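Uncharacterized protein (PDB 4MXN) is of unknown function but is probably a glycoside hydrolase of family 28, with the parallel beta-helix fold of pectin-degrading enzymes. Local coordinates at residues M209-N215 with F232-P238; A147-M153 with A170-Y176. All blocks are in the same frame, centred on the assembly; numbering follows the deposited sequence. Where two conformers were deposited one is given.

Contact 1: residues M209-N215 with F232-P238; sequences MTDCYFN and FTNCITP
Asp211 and Asn234 join across two successive rungs through their side chains: Asn234 ND2 gives a nearly straight hydrogen bond of 2.8 Å to Asp211 OD1. The bond uses the anti lone pair of that oxygen and lies in the amide plane of Asn234, with carboxylate and amide turned 76° apart. Beside them Thr210 and Thr233 run alongside each other, CG2 of Thr210 4.0 Å from CB of Thr233, and one water binds both hydroxyl oxygens and Met209 O. On the inner face Met209, a selenomethionine, rests its CB 3.8 Å from Phe232 CD2. Met209 beside Phe232 and Thr210 beside Thr233, like positions of successive coils, show the stacking of a parallel beta-helix. Both segments turn a corner in step, at Asp211 and Asn234, where each backbone takes left-handed helical angles. Before the corner Thr233 N binds Met209 O; beyond it Phe214 N reaches Ile236 O at 3.0 Å. Tyr213, its CG anti to the backbone N (chi1 -174°), receives Ile236 CD1 at its ring edge and sets OH 3.5 Å from Pro238 CG. Farther out, Met209 and Cys212 touch Val184 of strand 182-190, and Met209 and Phe214 touch Ile199 of strand 199-202.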
HETATM    1  N   MSE A 209       0.593  10.823 -12.064  1.00 20.64           N
HETATM    2  CA  MSE A 209       1.247  11.025 -10.773  0.50 19.68           C
HETATM    3  C   MSE A 209       1.609  12.502 -10.634  1.00 24.70           C
HETATM    4  O   MSE A 209       2.325  13.033 -11.488  1.00 23.56           O
HETATM    5  CB  MSE A 209       2.481  10.118 -10.636  0.50 21.28           C
HETATM    6  CG  MSE A 209       2.923   9.950  -9.199  0.50 27.46           C
HETATM    7 SE   MSE A 209       4.150   8.478  -8.872  0.38 34.63          SE
HETATM    8  CE  MSE A 209       2.979   6.973  -9.233  0.50 30.87           C
ATOM      9  N   THR A 210       1.075  13.172  -9.580  1.00 20.78           N
ATOM     10  CA  THR A 210       1.272  14.608  -9.359  1.00 20.84           C
ATOM     11  C   THR A 210       1.654  14.933  -7.914  1.00 24.17           C
ATOM     12  O   THR A 210       1.061  14.391  -6.979  1.00 22.76           O
ATOM     13  CB  THR A 210      -0.030  15.340  -9.743  1.00 27.34           C
ATOM     14  OG1 THR A 210      -0.467  14.853 -11.008  1.00 29.43           O
ATOM     15  CG2 THR A 210       0.122  16.870  -9.813  1.00 28.10           C
ATOM     16  N   ASP A 211       2.637  15.839  -7.744  1.00 20.42           N
ATOM     17  CA  ASP A 211       3.100  16.355  -6.441  1.00 20.69           C
ATOM     18  C   ASP A 211       3.531  15.234  -5.494  1.00 25.42           C
ATOM     19  O   ASP A 211       3.239  15.264  -4.292  1.00 25.26           O
ATOM     20  CB  ASP A 211       2.009  17.226  -5.771  1.00 21.83           C
ATOM     21  CG  ASP A 211       1.632  18.438  -6.590  1.00 27.03           C
ATOM     22  OD1 ASP A 211       2.536  19.066  -7.160  1.00 26.03           O
ATOM     23  OD2 ASP A 211       0.432  18.713  -6.712  1.00 29.15           O
ATOM     24  N   CYS A 212       4.235  14.252  -6.029  1.00 23.24           N
ATOM     25  CA  CYS A 212       4.712  13.161  -5.188  1.00 22.26           C
ATOM     26  C   CYS A 212       6.150  13.399  -4.779  1.00 26.30           C
ATOM     27  O   CYS A 212       6.945  13.922  -5.566  1.00 25.03           O
ATOM     28  CB  CYS A 212       4.514  11.824  -5.891  1.00 21.50           C
ATOM     29  SG  CYS A 212       2.768  11.403  -6.101  1.00 24.68           S
ATOM     30  N   TYR A 213       6.463  13.081  -3.511  1.00 23.04           N
ATOM     31  CA  TYR A 213       7.810  13.270  -2.959  1.00 23.43           C
ATOM     32  C   TYR A 213       8.418  11.917  -2.597  1.00 25.67           C
ATOM     33  O   TYR A 213       7.742  11.089  -1.975  1.00 23.94           O
ATOM     34  CB  TYR A 213       7.780  14.203  -1.720  1.00 25.52           C
ATOM     35  CG  TYR A 213       9.153  14.559  -1.189  1.00 28.55           C
ATOM     36  CD1 TYR A 213       9.952  15.495  -1.837  1.00 31.27           C
ATOM     37  CD2 TYR A 213       9.651  13.968  -0.028  1.00 29.72           C
ATOM     38  CE1 TYR A 213      11.221  15.816  -1.361  1.00 33.65           C
ATOM     39  CE2 TYR A 213      10.918  14.290   0.465  1.00 31.95           C
ATOM     40  CZ  TYR A 213      11.705  15.205  -0.212  1.00 39.64           C
ATOM     41  OH  TYR A 213      12.952  15.496   0.282  1.00 41.77           O
ATOM     42  N   PHE A 214       9.679  11.689  -3.005  1.00 21.27           N
ATOM     43  CA  PHE A 214      10.435  10.463  -2.693  1.00 21.10           C
ATOM     44  C   PHE A 214      11.632  10.911  -1.854  1.00 28.15           C
ATOM     45  O   PHE A 214      12.447  11.674  -2.358  1.00 27.89           O
ATOM     46  CB  PHE A 214      10.832   9.725  -3.977  1.00 21.98           C
ATOM     47  CG  PHE A 214       9.650   9.431  -4.865  1.00 22.95           C
ATOM     48  CD1 PHE A 214       8.873   8.292  -4.665  1.00 24.40           C
ATOM     49  CD2 PHE A 214       9.276  10.320  -5.872  1.00 23.10           C
ATOM     50  CE1 PHE A 214       7.768   8.035  -5.476  1.00 23.24           C
ATOM     51  CE2 PHE A 214       8.184  10.053  -6.689  1.00 24.98           C
ATOM     52  CZ  PHE A 214       7.433   8.919  -6.482  1.00 23.07           C
ATOM     53  N   ASN A 215      11.690  10.542  -0.553  1.00 27.53           N
ATOM     54  CA  ASN A 215      12.745  11.065   0.323  1.00 30.03           C
ATOM     55  C   ASN A 215      14.158  10.409   0.111  1.00 40.08           C
ATOM     56  O   ASN A 215      15.120  10.791   0.795  1.00 40.87           O
ATOM     57  CB  ASN A 215      12.313  10.944   1.795  1.00 30.22           C
ATOM     58  CG  ASN A 215      12.628   9.615   2.425  1.00 51.90           C
ATOM     59  OD1 ASN A 215      12.778   8.584   1.730  1.00 36.80           O
ATOM     60  ND2 ASN A 215      12.744   9.614   3.754  1.00 37.23           N
ATOM     61  N   PHE A 232       3.723  12.374 -15.303  1.00 31.75           N
ATOM     62  CA  PHE A 232       4.372  12.725 -14.040  1.00 31.36           C
ATOM     63  C   PHE A 232       4.511  14.237 -13.979  1.00 34.30           C
ATOM     64  O   PHE A 232       5.152  14.822 -14.857  1.00 34.91           O
ATOM     65  CB  PHE A 232       5.744  12.035 -13.917  1.00 33.61           C
ATOM     66  CG  PHE A 232       5.699  10.527 -13.881  1.00 36.71           C
ATOM     67  CD1 PHE A 232       5.683   9.782 -15.060  1.00 42.13           C
ATOM     68  CD2 PHE A 232       5.733   9.848 -12.673  1.00 39.86           C
ATOM     69  CE1 PHE A 232       5.653   8.382 -15.023  1.00 43.34           C
ATOM     70  CE2 PHE A 232       5.710   8.450 -12.636  1.00 43.19           C
ATOM     71  CZ  PHE A 232       5.652   7.729 -13.811  1.00 41.58           C
ATOM     72  N   THR A 233       3.871  14.877 -12.976  1.00 27.88           N
ATOM     73  CA  THR A 233       3.926  16.334 -12.797  1.00 27.10           C
ATOM     74  C   THR A 233       4.461  16.624 -11.415  1.00 29.95           C
ATOM     75  O   THR A 233       3.853  16.194 -10.436  1.00 28.79           O
ATOM     76  CB  THR A 233       2.536  16.969 -12.995  1.00 31.41           C
ATOM     77  OG1 THR A 233       2.008  16.581 -14.256  1.00 30.22           O
ATOM     78  CG2 THR A 233       2.544  18.496 -12.848  1.00 32.50           C
ATOM     79  N   ASN A 234       5.572  17.375 -11.333  1.00 25.64           N
ATOM     80  CA  ASN A 234       6.202  17.773 -10.071  1.00 25.27           C
ATOM     81  C   ASN A 234       6.393  16.553  -9.102  1.00 28.70           C
ATOM     82  O   ASN A 234       6.000  16.602  -7.929  1.00 28.36           O
ATOM     83  CB  ASN A 234       5.392  18.929  -9.405  1.00 23.37           C
ATOM     84  CG  ASN A 234       6.053  19.521  -8.184  1.00 38.92           C
ATOM     85  OD1 ASN A 234       7.284  19.667  -8.115  1.00 35.17           O
ATOM     86  ND2 ASN A 234       5.259  19.776  -7.151  1.00 27.42           N
ATOM     87  N   CYS A 235       6.971  15.456  -9.620  1.00 24.70           N
ATOM     88  CA  CYS A 235       7.320  14.278  -8.815  1.00 24.81           C
ATOM     89  C   CYS A 235       8.820  14.320  -8.667  1.00 30.26           C
ATOM     90  O   CYS A 235       9.524  14.298  -9.678  1.00 29.86           O
ATOM     91  CB  CYS A 235       6.825  12.992  -9.465  1.00 25.16           C
ATOM     92  SG  CYS A 235       5.026  12.869  -9.563  1.00 29.05           S
ATOM     93  N   ILE A 236       9.315  14.553  -7.437  1.00 27.11           N
ATOM     94  CA  ILE A 236      10.741  14.813  -7.222  1.00 27.51           C
ATOM     95  C   ILE A 236      11.398  13.996  -6.094  1.00 29.03           C
ATOM     96  O   ILE A 236      10.723  13.506  -5.195  1.00 25.48           O
ATOM     97  CB  ILE A 236      10.952  16.341  -6.931  1.00 32.52           C
ATOM     98  CG1 ILE A 236      10.170  16.804  -5.658  1.00 34.36           C
ATOM     99  CG2 ILE A 236      10.603  17.219  -8.155  1.00 34.63           C
ATOM    100  CD1 ILE A 236      10.813  17.958  -4.851  1.00 42.51           C
ATOM    101  N   THR A 237      12.749  13.928  -6.138  1.00 26.74           N
ATOM    102  CA  THR A 237      13.620  13.350  -5.111  1.00 26.65           C
ATOM    103  C   THR A 237      14.154  14.547  -4.250  1.00 32.92           C
ATOM    104  O   THR A 237      13.928  15.691  -4.663  1.00 32.50           O
ATOM    105  CB  THR A 237      14.717  12.462  -5.743  1.00 31.03           C
ATOM    106  OG1 THR A 237      15.280  13.108  -6.881  1.00 28.28           O
ATOM    107  CG2 THR A 237      14.204  11.077  -6.117  1.00 30.00           C
ATOM    108  N   PRO A 238      14.834  14.344  -3.072  1.00 31.77           N
ATOM    109  CA  PRO A 238      15.259  15.486  -2.232  1.00 32.71           C
ATOM    110  C   PRO A 238      16.065  16.600  -2.923  1.00 39.05           C
ATOM    111  O   PRO A 238      15.992  17.748  -2.476  1.00 39.66           O
ATOM    112  CB  PRO A 238      16.123  14.810  -1.161  1.00 34.63           C
ATOM    113  CG  PRO A 238      15.534  13.509  -0.999  1.00 37.90           C
ATOM    114  CD  PRO A 238      15.166  13.076  -2.395  1.00 33.06           C
TER
HETATM  115  O   HOH W   1       0.392  14.606 -13.494  1.00 34.76           O

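Contact 2: residues A147-M153 with A170-Y176; sequences APALICM and ANVAEIY
Two neighbouring strands of a parallel beta-helix, 151-153 and 174-176, meet here with the corners that lead into them, a buried example of coil-on-coil stacking. Their axes lie 4.6 Å apart and diverge by only 3°. Ile151 O accepts Ile175 N, and Ile175 O in turn accepts Met153 N at 2.8 Å, the regular exchange of a parallel pair. At the corner, Ala173 O takes a sound bond from Ile151 N, while Leu150 N makes weak ones to Ala173 O and Val172 O. Ahead of it the side chain of Asn171 adds a bond of its own: ND2 reaches Ala147 O at 2.8 Å, almost straight and within its own amide plane, although it comes from above the carbonyl plane. The same ND2 bonds weakly to Ser144 O. An alanine at Asn171 would remove this amide and is likely to leave Ala147 O without its donor, slackening the hold between the two approaches to the strands. A water bridges Pro148 O and Ala170 N nearby. With SG trans to the backbone N (chi1 -177°), Cys152 sets its sulfur beside Ile175, 3.8 Å from CB, and Ile175 CD1 touches Ala149 CB at 3.8 Å. On the face of Ile151 and Glu174, in one of its two conformers, the side chain of Met153, a selenomethionine, lies alongside that of Tyr176, its selenium 3.9 Å from CE1. The tyrosine hydroxyl donates to Glu174 OE1 at 2.7 Å, meeting its anti lone pair, which restrains the ring and satisfies a buried carboxylate oxygen. A disulfide ties Cys152 to Cys99 before strand 104-106, and Ala170 O accepts a hydrogen bond from Arg127 NH1 of helix 123-136. Strands 104-106 and 199-202 flank the pair, and strands 159-162, 165-167 and 182-190 pack against the inward side chains.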
ATOM      1  N   ALA A 147       8.129 -10.651   1.206  1.00 22.85           N
ATOM      2  CA  ALA A 147       8.066  -9.331   1.834  1.00 22.58           C
ATOM      3  C   ALA A 147       6.991  -8.474   1.133  1.00 24.36           C
ATOM      4  O   ALA A 147       6.987  -8.383  -0.101  1.00 22.64           O
ATOM      5  CB  ALA A 147       9.430  -8.666   1.786  1.00 23.25           C
ATOM      6  N   PRO A 148       6.018  -7.924   1.893  1.00 20.55           N
ATOM      7  CA  PRO A 148       4.943  -7.189   1.244  1.00 19.46           C
ATOM      8  C   PRO A 148       5.302  -5.771   0.858  1.00 22.95           C
ATOM      9  O   PRO A 148       6.077  -5.081   1.527  1.00 21.07           O
ATOM     10  CB  PRO A 148       3.839  -7.168   2.312  1.00 21.32           C
ATOM     11  CG  PRO A 148       4.565  -7.181   3.603  1.00 25.63           C
ATOM     12  CD  PRO A 148       5.799  -8.012   3.355  1.00 22.70           C
ATOM     13  N   ALA A 149       4.654  -5.312  -0.201  1.00 20.14           N
ATOM     14  CA  ALA A 149       4.680  -3.922  -0.604  1.00 19.64           C
ATOM     15  C   ALA A 149       3.744  -3.168   0.347  1.00 19.09           C
ATOM     16  O   ALA A 149       3.030  -3.803   1.134  1.00 18.85           O
ATOM     17  CB  ALA A 149       4.197  -3.799  -2.051  1.00 20.83           C
ATOM     18  N   LEU A 150       3.729  -1.835   0.306  1.00 16.10           N
ATOM     19  CA  LEU A 150       2.759  -1.122   1.150  1.00 15.76           C
ATOM     20  C   LEU A 150       1.406  -1.119   0.445  1.00 20.22           C
ATOM     21  O   LEU A 150       0.391  -1.397   1.082  1.00 20.05           O
ATOM     22  CB  LEU A 150       3.224   0.291   1.503  1.00 14.63           C
ATOM     23  CG  LEU A 150       4.461   0.358   2.378  1.00 18.20           C
ATOM     24  CD1 LEU A 150       4.992   1.761   2.462  1.00 19.46           C
ATOM     25  CD2 LEU A 150       4.203  -0.136   3.776  1.00 18.59           C
ATOM     26  N   ILE A 151       1.417  -0.866  -0.878  1.00 18.09           N
ATOM     27  CA  ILE A 151       0.249  -0.851  -1.766  1.00 19.77           C
ATOM     28  C   ILE A 151       0.554  -1.654  -3.028  1.00 24.60           C
ATOM     29  O   ILE A 151       1.626  -1.496  -3.619  1.00 22.34           O
ATOM     30  CB  ILE A 151      -0.127   0.627  -2.122  1.00 24.56           C
ATOM     31  CG1 ILE A 151      -0.729   1.381  -0.926  1.00 24.05           C
ATOM     32  CG2 ILE A 151      -0.995   0.735  -3.375  1.00 28.97           C
ATOM     33  CD1 ILE A 151      -0.695   2.979  -1.154  1.00 36.68           C
ATOM     34  N   CYS A 152      -0.387  -2.511  -3.446  1.00 24.74           N
ATOM     35  CA  CYS A 152      -0.253  -3.281  -4.680  1.00 26.93           C
ATOM     36  C   CYS A 152      -1.616  -3.399  -5.365  1.00 29.06           C
ATOM     37  O   CYS A 152      -2.540  -3.970  -4.781  1.00 26.98           O
ATOM     38  CB  CYS A 152       0.364  -4.655  -4.429  1.00 29.31           C
ATOM     39  SG  CYS A 152       0.643  -5.630  -5.933  1.00 35.16           S
HETATM   40  N   MSE A 153      -1.727  -2.879  -6.601  1.00 24.14           N
HETATM   41  CA  MSE A 153      -2.966  -2.971  -7.389  0.50 24.49           C
HETATM   42  C   MSE A 153      -2.712  -3.731  -8.669  1.00 27.34           C
HETATM   43  O   MSE A 153      -1.793  -3.397  -9.418  1.00 27.12           O
HETATM   44  CB  MSE A 153      -3.550  -1.592  -7.723  0.50 26.94           C
HETATM   45  CG  MSE A 153      -4.481  -1.063  -6.672  0.50 34.18           C
HETATM   46 SE   MSE A 153      -3.531   0.142  -5.489  0.38 41.92          SE
HETATM   47  CE  MSE A 153      -4.902   0.278  -4.105  0.50 38.45           C
ATOM     48  N   ALA A 170       8.487  -2.925   3.362  1.00 16.26           N
ATOM     49  CA  ALA A 170       9.227  -4.187   3.496  1.00 16.04           C
ATOM     50  C   ALA A 170       9.743  -4.661   2.143  1.00 20.42           C
ATOM     51  O   ALA A 170      10.641  -5.491   2.079  1.00 21.54           O
ATOM     52  CB  ALA A 170       8.338  -5.252   4.116  1.00 16.76           C
ATOM     53  N   ASN A 171       9.165  -4.132   1.057  1.00 18.18           N
ATOM     54  CA  ASN A 171       9.575  -4.463  -0.298  1.00 18.19           C
ATOM     55  C   ASN A 171       9.550  -3.141  -1.092  1.00 21.58           C
ATOM     56  O   ASN A 171      10.251  -2.221  -0.705  1.00 21.91           O
ATOM     57  CB  ASN A 171       8.684  -5.567  -0.861  1.00 21.03           C
ATOM     58  CG  ASN A 171       9.375  -6.428  -1.902  1.00 38.47           C
ATOM     59  OD1 ASN A 171      10.200  -5.960  -2.681  1.00 26.28           O
ATOM     60  ND2 ASN A 171       9.028  -7.704  -1.957  1.00 34.39           N
ATOM     61  N   VAL A 172       8.731  -3.029  -2.133  1.00 19.52           N
ATOM     62  CA  VAL A 172       8.540  -1.806  -2.922  1.00 20.47           C
ATOM     63  C   VAL A 172       7.386  -1.071  -2.232  1.00 23.69           C
ATOM     64  O   VAL A 172       6.565  -1.728  -1.606  1.00 23.24           O
ATOM     65  CB  VAL A 172       8.300  -2.153  -4.429  1.00 25.65           C
ATOM     66  CG1 VAL A 172       7.801  -0.958  -5.240  1.00 26.47           C
ATOM     67  CG2 VAL A 172       9.567  -2.718  -5.062  1.00 26.47           C
ATOM     68  N   ALA A 173       7.347   0.268  -2.249  1.00 19.57           N
ATOM     69  CA  ALA A 173       6.229   0.947  -1.580  1.00 18.57           C
ATOM     70  C   ALA A 173       4.905   0.769  -2.353  1.00 23.74           C
ATOM     71  O   ALA A 173       3.878   0.462  -1.740  1.00 22.72           O
ATOM     72  CB  ALA A 173       6.529   2.419  -1.406  1.00 18.50           C
ATOM     73  N   GLU A 174       4.933   0.966  -3.685  1.00 19.30           N
ATOM     74  CA  GLU A 174       3.736   0.920  -4.529  1.00 19.17           C
ATOM     75  C   GLU A 174       3.943   0.068  -5.735  1.00 23.71           C
ATOM     76  O   GLU A 174       4.938   0.244  -6.437  1.00 23.92           O
ATOM     77  CB  GLU A 174       3.371   2.332  -5.035  1.00 21.23           C
ATOM     78  CG  GLU A 174       3.064   3.416  -4.023  1.00 24.06           C
ATOM     79  CD  GLU A 174       3.124   4.816  -4.622  1.00 30.86           C
ATOM     80  OE1 GLU A 174       2.247   5.160  -5.444  1.00 22.22           O
ATOM     81  OE2 GLU A 174       4.075   5.560  -4.299  1.00 28.83           O
ATOM     82  N   ILE A 175       2.969  -0.788  -6.049  1.00 20.47           N
ATOM     83  CA  ILE A 175       3.026  -1.636  -7.250  1.00 20.11           C
ATOM     84  C   ILE A 175       1.739  -1.450  -8.026  1.00 23.20           C
ATOM     85  O   ILE A 175       0.657  -1.607  -7.455  1.00 23.88           O
ATOM     86  CB  ILE A 175       3.283  -3.135  -6.927  1.00 23.16           C
ATOM     87  CG1 ILE A 175       4.651  -3.356  -6.208  1.00 23.75           C
ATOM     88  CG2 ILE A 175       3.188  -4.002  -8.226  1.00 25.24           C
ATOM     89  CD1 ILE A 175       4.817  -4.745  -5.665  1.00 29.93           C
ATOM     90  N   TYR A 176       1.851  -1.077  -9.311  1.00 21.22           N
ATOM     91  CA  TYR A 176       0.701  -0.909 -10.209  1.00 21.42           C
ATOM     92  C   TYR A 176       0.947  -1.808 -11.393  1.00 25.07           C
ATOM     93  O   TYR A 176       1.942  -1.640 -12.115  1.00 25.66           O
ATOM     94  CB  TYR A 176       0.476   0.569 -10.617  1.00 23.19           C
ATOM     95  CG  TYR A 176       0.333   1.484  -9.421  1.00 26.04           C
ATOM     96  CD1 TYR A 176      -0.844   1.509  -8.673  1.00 28.69           C
ATOM     97  CD2 TYR A 176       1.384   2.296  -9.012  1.00 26.91           C
ATOM     98  CE1 TYR A 176      -0.961   2.311  -7.536  1.00 25.64           C
ATOM     99  CE2 TYR A 176       1.276   3.106  -7.879  1.00 27.12           C
ATOM    100  CZ  TYR A 176       0.098   3.115  -7.151  1.00 26.84           C
ATOM    101  OH  TYR A 176      -0.010   3.896  -6.029  1.00 25.42           O
TER
HETATM  102  O   HOH W   2       5.627  -3.166   3.483  1.00 22.06           O

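Along the chain from the N terminus, contact 2 comes first: 147-153 is joined to 170-176 after an excursion of 16 residues that includes strands 159-162 and 165-167. Contact 1 follows in series, closing a second excursion of the same length between 209-215 and 232-238. The two neither nest nor cross; each joins one turn of the beta-helix to the next. The centre of contact 2 is about 6 Å, and that of contact 1, toward the C-terminal end, about 17 Å, from the centre of the chain. The two contact centres are about 18 Å apart, yet in one of the two Met209 conformers they touch by packing inside the beta-helix, where Met209 CE comes 4.3 Å from Glu174 OE1.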